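Local structure of carboxynorspermidine decarboxylase (Campylobacter jejuni subsp. jejuni 81116, 3N29) at residues L204-L216 with F235-D247. The protein probably catalyses the pyridoxal-5'-phosphate-dependent decarboxylation of carboxynorspermidine to norspermidine, the polyamine bound in this crystal. Residues are numbered along the deposited sequence; the frame is centred on the assembly and turned at random.
With PLP (pyridoxal-5'-phosphate), chain C; NSD (N-(3-aminopropyl)propane-1,3-diamine), chain D.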
loop_
_atom_site.group_PDB
_atom_site.type_symbol
_atom_site.label_atom_id
_atom_site.label_comp_id
_atom_site.label_asym_id
_atom_site.label_seq_id
_atom_site.Cartn_x
_atom_site.Cartn_y
_atom_site.Cartn_z
ATOM N N LEU A 204 -6.267 -21.993 -0.314
ATOM C CA LEU A 204 -6.705 -21.694 1.039
ATOM C C LEU A 204 -6.180 -20.358 1.562
ATOM O O LEU A 204 -5.066 -19.916 1.192
ATOM C CB LEU A 204 -6.270 -22.803 2.026
ATOM C CG LEU A 204 -6.795 -24.229 1.734
ATOM C CD1 LEU A 204 -6.164 -25.230 2.691
ATOM C CD2 LEU A 204 -8.320 -24.276 1.824
ATOM N N CYS A 205 -6.918 -19.836 2.540
ATOM C CA CYS A 205 -6.502 -18.654 3.250
ATOM C C CYS A 205 -6.950 -18.707 4.716
ATOM O O CYS A 205 -8.154 -18.775 5.020
ATOM C CB CYS A 205 -6.962 -17.386 2.511
ATOM S SG CYS A 205 -6.320 -15.966 3.501
ATOM N N GLU A 206 -5.976 -18.759 5.631
ATOM C CA GLU A 206 -6.212 -18.856 7.094
ATOM C C GLU A 206 -7.162 -20.005 7.425
ATOM O O GLU A 206 -8.107 -19.843 8.191
ATOM C CB GLU A 206 -6.739 -17.547 7.710
ATOM C CG GLU A 206 -5.773 -16.356 7.506
ATOM C CD GLU A 206 -6.230 -15.135 8.230
ATOM O OE1 GLU A 206 -5.438 -14.616 9.046
ATOM O OE2 GLU A 206 -7.421 -14.740 8.035
ATOM N N GLU A 207 -6.893 -21.172 6.837
ATOM C CA GLU A 207 -7.816 -22.270 6.958
ATOM C C GLU A 207 -7.248 -23.475 7.726
ATOM O O GLU A 207 -6.036 -23.560 8.013
ATOM C CB GLU A 207 -8.319 -22.673 5.548
ATOM C CG GLU A 207 -9.690 -21.982 5.139
ATOM C CD GLU A 207 -10.896 -22.333 6.119
ATOM O OE1 GLU A 207 -10.773 -23.223 7.042
ATOM O OE2 GLU A 207 -11.992 -21.687 5.988
ATOM N N SER A 208 -8.177 -24.407 7.977
ATOM C CA SER A 208 -8.006 -25.604 8.787
ATOM C C SER A 208 -7.555 -26.835 8.008
ATOM O O SER A 208 -7.571 -26.864 6.792
ATOM C CB SER A 208 -9.388 -25.992 9.343
ATOM O OG SER A 208 -10.243 -26.304 8.218
ATOM N N ALA A 209 -7.214 -27.882 8.762
ATOM C CA ALA A 209 -6.799 -29.147 8.174
ATOM C C ALA A 209 -8.016 -29.795 7.471
ATOM O O ALA A 209 -7.871 -30.398 6.400
ATOM C CB ALA A 209 -6.212 -30.090 9.279
ATOM N N ASP A 210 -9.206 -29.643 8.071
ATOM C CA ASP A 210 -10.487 -30.053 7.411
ATOM C C ASP A 210 -10.702 -29.386 6.068
ATOM O O ASP A 210 -11.214 -30.028 5.144
ATOM C CB ASP A 210 -11.738 -29.819 8.322
ATOM C CG ASP A 210 -11.751 -30.675 9.586
ATOM O OD1 ASP A 210 -10.943 -31.638 9.725
ATOM O OD2 ASP A 210 -12.584 -30.385 10.489
ATOM N N ALA A 211 -10.346 -28.092 5.905
ATOM C CA ALA A 211 -10.487 -27.441 4.616
ATOM C C ALA A 211 -9.479 -27.986 3.583
ATOM O O ALA A 211 -9.812 -28.184 2.448
ATOM C CB ALA A 211 -10.333 -25.847 4.737
ATOM N N LEU A 212 -8.238 -28.237 3.982
ATOM C CA LEU A 212 -7.279 -28.921 3.053
ATOM C C LEU A 212 -7.812 -30.327 2.631
ATOM O O LEU A 212 -7.731 -30.684 1.467
ATOM C CB LEU A 212 -5.878 -29.026 3.656
ATOM C CG LEU A 212 -4.887 -29.942 2.934
ATOM C CD1 LEU A 212 -4.699 -29.380 1.506
ATOM C CD2 LEU A 212 -3.626 -30.082 3.657
ATOM N N GLU A 213 -8.307 -31.106 3.599
ATOM C CA GLU A 213 -9.005 -32.380 3.281
ATOM C C GLU A 213 -10.089 -32.214 2.158
ATOM O O GLU A 213 -10.019 -32.905 1.139
ATOM C CB GLU A 213 -9.568 -33.029 4.541
ATOM C CG GLU A 213 -10.394 -34.242 4.264
ATOM C CD GLU A 213 -10.697 -35.059 5.461
ATOM O OE1 GLU A 213 -11.401 -34.568 6.379
ATOM O OE2 GLU A 213 -10.231 -36.236 5.459
ATOM N N ALA A 214 -10.992 -31.236 2.302
ATOM C CA ALA A 214 -12.031 -30.945 1.278
ATOM C C ALA A 214 -11.401 -30.587 -0.061
ATOM O O ALA A 214 -11.852 -31.083 -1.082
ATOM C CB ALA A 214 -12.953 -29.830 1.718
ATOM N N VAL A 215 -10.337 -29.794 -0.065
ATOM C CA VAL A 215 -9.633 -29.444 -1.337
ATOM C C VAL A 215 -8.938 -30.662 -1.957
ATOM O O VAL A 215 -9.027 -30.890 -3.174
ATOM C CB VAL A 215 -8.616 -28.231 -1.226
ATOM C CG1 VAL A 215 -7.900 -28.023 -2.568
ATOM C CG2 VAL A 215 -9.354 -26.909 -0.872
ATOM N N LEU A 216 -8.316 -31.500 -1.122
ATOM C CA LEU A 216 -7.618 -32.701 -1.647
ATOM C C LEU A 216 -8.593 -33.628 -2.275
ATOM O O LEU A 216 -8.319 -34.229 -3.324
ATOM C CB LEU A 216 -6.848 -33.461 -0.551
ATOM C CG LEU A 216 -5.530 -32.770 -0.213
ATOM C CD1 LEU A 216 -4.918 -33.417 1.055
ATOM C CD2 LEU A 216 -4.523 -32.826 -1.328
ATOM N N PHE A 235 1.048 -28.418 -2.000
ATOM C CA PHE A 235 -0.328 -28.149 -1.537
ATOM C C PHE A 235 -0.498 -26.653 -1.187
ATOM O O PHE A 235 -1.468 -26.251 -0.532
ATOM C CB PHE A 235 -0.561 -28.861 -0.217
ATOM C CG PHE A 235 -0.650 -30.368 -0.310
ATOM C CD1 PHE A 235 -0.574 -31.027 -1.529
ATOM C CD2 PHE A 235 -0.907 -31.083 0.845
ATOM C CE1 PHE A 235 -0.680 -32.396 -1.588
ATOM C CE2 PHE A 235 -1.029 -32.472 0.789
ATOM C CZ PHE A 235 -0.921 -33.109 -0.439
ATOM N N GLY A 236 0.481 -25.877 -1.557
ATOM C CA GLY A 236 0.419 -24.408 -1.393
ATOM C C GLY A 236 0.332 -23.964 0.065
ATOM O O GLY A 236 0.817 -24.654 0.988
ATOM N N GLY A 237 -0.200 -22.763 0.264
ATOM C CA GLY A 237 -0.200 -22.187 1.577
ATOM C C GLY A 237 -1.613 -22.057 2.082
ATOM O O GLY A 237 -2.525 -22.721 1.591
ATOM N N GLY A 238 -1.813 -21.144 3.036
ATOM C CA GLY A 238 -3.099 -20.958 3.651
ATOM C C GLY A 238 -3.478 -21.845 4.808
ATOM O O GLY A 238 -4.598 -21.770 5.289
ATOM N N HIS A 239 -2.551 -22.701 5.217
ATOM C CA HIS A 239 -2.741 -23.674 6.312
ATOM C C HIS A 239 -2.342 -22.901 7.565
ATOM O O HIS A 239 -1.188 -22.508 7.717
ATOM C CB HIS A 239 -1.820 -24.886 6.107
ATOM C CG HIS A 239 -1.794 -25.362 4.680
ATOM N ND1 HIS A 239 -2.908 -25.846 4.060
ATOM C CD2 HIS A 239 -0.843 -25.273 3.715
ATOM C CE1 HIS A 239 -2.648 -26.091 2.783
ATOM N NE2 HIS A 239 -1.391 -25.764 2.550
ATOM N N HIS A 240 -3.287 -22.705 8.460
ATOM C CA HIS A 240 -3.090 -21.839 9.628
ATOM C C HIS A 240 -2.538 -22.748 10.728
ATOM O O HIS A 240 -3.108 -22.854 11.824
ATOM C CB HIS A 240 -4.486 -21.322 10.048
ATOM C CG HIS A 240 -4.507 -19.924 10.564
ATOM N ND1 HIS A 240 -3.377 -19.159 10.717
ATOM C CD2 HIS A 240 -5.551 -19.113 10.886
ATOM C CE1 HIS A 240 -3.708 -17.959 11.151
ATOM N NE2 HIS A 240 -5.020 -17.896 11.256
ATOM N N ILE A 241 -1.428 -23.379 10.427
ATOM C CA ILE A 241 -0.864 -24.454 11.226
ATOM C C ILE A 241 -0.501 -24.037 12.636
ATOM O O ILE A 241 -0.569 -24.850 13.595
ATOM C CB ILE A 241 0.380 -25.032 10.502
ATOM C CG1 ILE A 241 -0.044 -25.715 9.198
ATOM C CG2 ILE A 241 1.115 -26.109 11.403
ATOM C CD1 ILE A 241 1.095 -26.045 8.246
ATOM N N THR A 242 -0.095 -22.790 12.788
ATOM C CA THR A 242 0.408 -22.328 14.058
ATOM C C THR A 242 -0.657 -21.551 14.868
ATOM O O THR A 242 -0.384 -21.091 15.967
ATOM C CB THR A 242 1.627 -21.425 13.869
ATOM O OG1 THR A 242 1.274 -20.323 13.016
ATOM C CG2 THR A 242 2.765 -22.214 13.274
ATOM N N LYS A 243 -1.869 -21.485 14.371
ATOM C CA LYS A 243 -2.957 -20.899 15.142
ATOM C C LYS A 243 -3.451 -21.911 16.160
ATOM O O LYS A 243 -3.525 -23.136 15.900
ATOM C CB LYS A 243 -4.115 -20.490 14.253
ATOM C CG LYS A 243 -5.304 -19.834 15.010
ATOM C CD LYS A 243 -6.129 -18.945 14.111
ATOM C CE LYS A 243 -7.577 -18.670 14.668
ATOM N NZ LYS A 243 -7.534 -18.285 16.110
ATOM N N LYS A 244 -3.774 -21.404 17.328
ATOM C CA LYS A 244 -4.210 -22.272 18.412
ATOM C C LYS A 244 -5.473 -22.989 17.951
ATOM O O LYS A 244 -6.358 -22.394 17.342
ATOM C CB LYS A 244 -4.407 -21.453 19.723
ATOM C CG LYS A 244 -5.448 -20.333 19.655
ATOM C CD LYS A 244 -5.684 -19.611 21.059
ATOM C CE LYS A 244 -6.550 -18.284 20.943
ATOM N NZ LYS A 244 -5.969 -17.273 19.988
ATOM N N GLY A 245 -5.538 -24.286 18.197
ATOM C CA GLY A 245 -6.693 -25.062 17.758
ATOM C C GLY A 245 -6.514 -25.806 16.429
ATOM O O GLY A 245 -7.277 -26.730 16.121
ATOM N N TYR A 246 -5.511 -25.466 15.633
ATOM C CA TYR A 246 -5.339 -26.179 14.364
ATOM C C TYR A 246 -5.111 -27.679 14.622
ATOM O O TYR A 246 -4.398 -28.076 15.606
ATOM C CB TYR A 246 -4.174 -25.587 13.569
ATOM C CG TYR A 246 -4.031 -26.131 12.157
ATOM C CD1 TYR A 246 -4.575 -25.459 11.046
ATOM C CD2 TYR A 246 -3.330 -27.314 11.938
ATOM C CE1 TYR A 246 -4.429 -25.989 9.742
ATOM C CE2 TYR A 246 -3.146 -27.824 10.669
ATOM C CZ TYR A 246 -3.746 -27.184 9.567
ATOM O OH TYR A 246 -3.561 -27.696 8.314
ATOM N N ASP A 247 -5.660 -28.501 13.741
ATOM C CA ASP A 247 -5.578 -29.982 13.876
ATOM C C ASP A 247 -4.324 -30.454 13.138
ATOM O O ASP A 247 -4.391 -30.897 11.973
ATOM C CB ASP A 247 -6.819 -30.616 13.248
ATOM C CG ASP A 247 -6.928 -32.084 13.533
ATOM O OD1 ASP A 247 -5.954 -32.654 14.052
ATOM O OD2 ASP A 247 -8.008 -32.652 13.246
HETATM N N1 PLP C . 1.772 -20.247 -2.102
HETATM C C2 PLP C . 1.186 -19.424 -3.022
HETATM C C2A PLP C . 1.213 -19.789 -4.485
HETATM C C3 PLP C . 0.602 -18.203 -2.562
HETATM O O3 PLP C . 0.010 -17.336 -3.482
HETATM C C4 PLP C . 0.618 -17.868 -1.194
HETATM C C4A PLP C . 0.027 -16.542 -0.734
HETATM C C5 PLP C . 1.179 -18.763 -0.269
HETATM C C6 PLP C . 1.753 -19.951 -0.768
HETATM C C5A PLP C . 1.214 -18.464 1.212
HETATM O O4P PLP C . -0.067 -18.182 1.717
HETATM P P PLP C . -0.327 -17.929 3.251
HETATM O O1P PLP C . 0.616 -16.816 3.670
HETATM O O2P PLP C . 0.021 -19.233 4.008
HETATM O O3P PLP C . -1.751 -17.657 3.434
HETATM C C1 NSD D . -2.727 -14.666 3.380
HETATM N N1 NSD D . -3.082 -15.452 4.527
HETATM C C2 NSD D . -3.815 -14.592 2.363
HETATM N N2 NSD D . -3.077 -13.047 0.696
HETATM C C3 NSD D . -3.324 -14.253 1.001
HETATM N N3 NSD D . -2.241 -9.145 2.506
HETATM C C4 NSD D . -3.221 -12.035 1.444
HETATM C C5 NSD D . -2.829 -10.720 0.830
HETATM C C6 NSD D . -3.312 -9.556 1.658
HETATM O O HOH W 1 -4.738 -26.580 6.200
HETATM O O HOH W 2 -7.371 -27.554 11.725
#
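Glu207 and the Gly238-His240 backbone form a single bridge of two nearly straight hydrogen bonds: Glu207 N to Gly238 O (2.8 Å, 170° at the hydrogen) and His240 N to Glu207 O (2.9 Å). Just before it, Gly238 CA lies 3.3 Å from Leu204 O, a CA-H...O contact.

One water joins His239 ND1 to Tyr246 OH and donates weakly to Ser208 O; another accepts from both Ala209 N and Asp247 N. His239 NE2 donates to Phe235 O (3.1 Å) near the imidazole plane, but the bond is bent and reaches the carbonyl from above its plane.

With CG anti to the backbone N (chi1 -172°), the Tyr246 ring turns its edge to Glu207 O, 3.4 Å from CE1, and Ala209 CB lies against CZ. Farther along helix 209-216, Leu216 CD2 sits over one face of Phe235, 4.0 Å from the centroid, and Leu212 CD2 meets CD2 of that ring. Glu206 CA makes a CH-pi contact with His240 (4.2 Å to the centroid); Lys243 CB covers the opposite face.

Cys205 lines the norspermidine pocket. The bridge ties together loops following barrel strands 198-200 and 232-234, the latter glycine-rich and supplying one PLP hydrogen bond (Gly238 N to O2P, 2.8 Å, 165°), as in fold-type III decarboxylases.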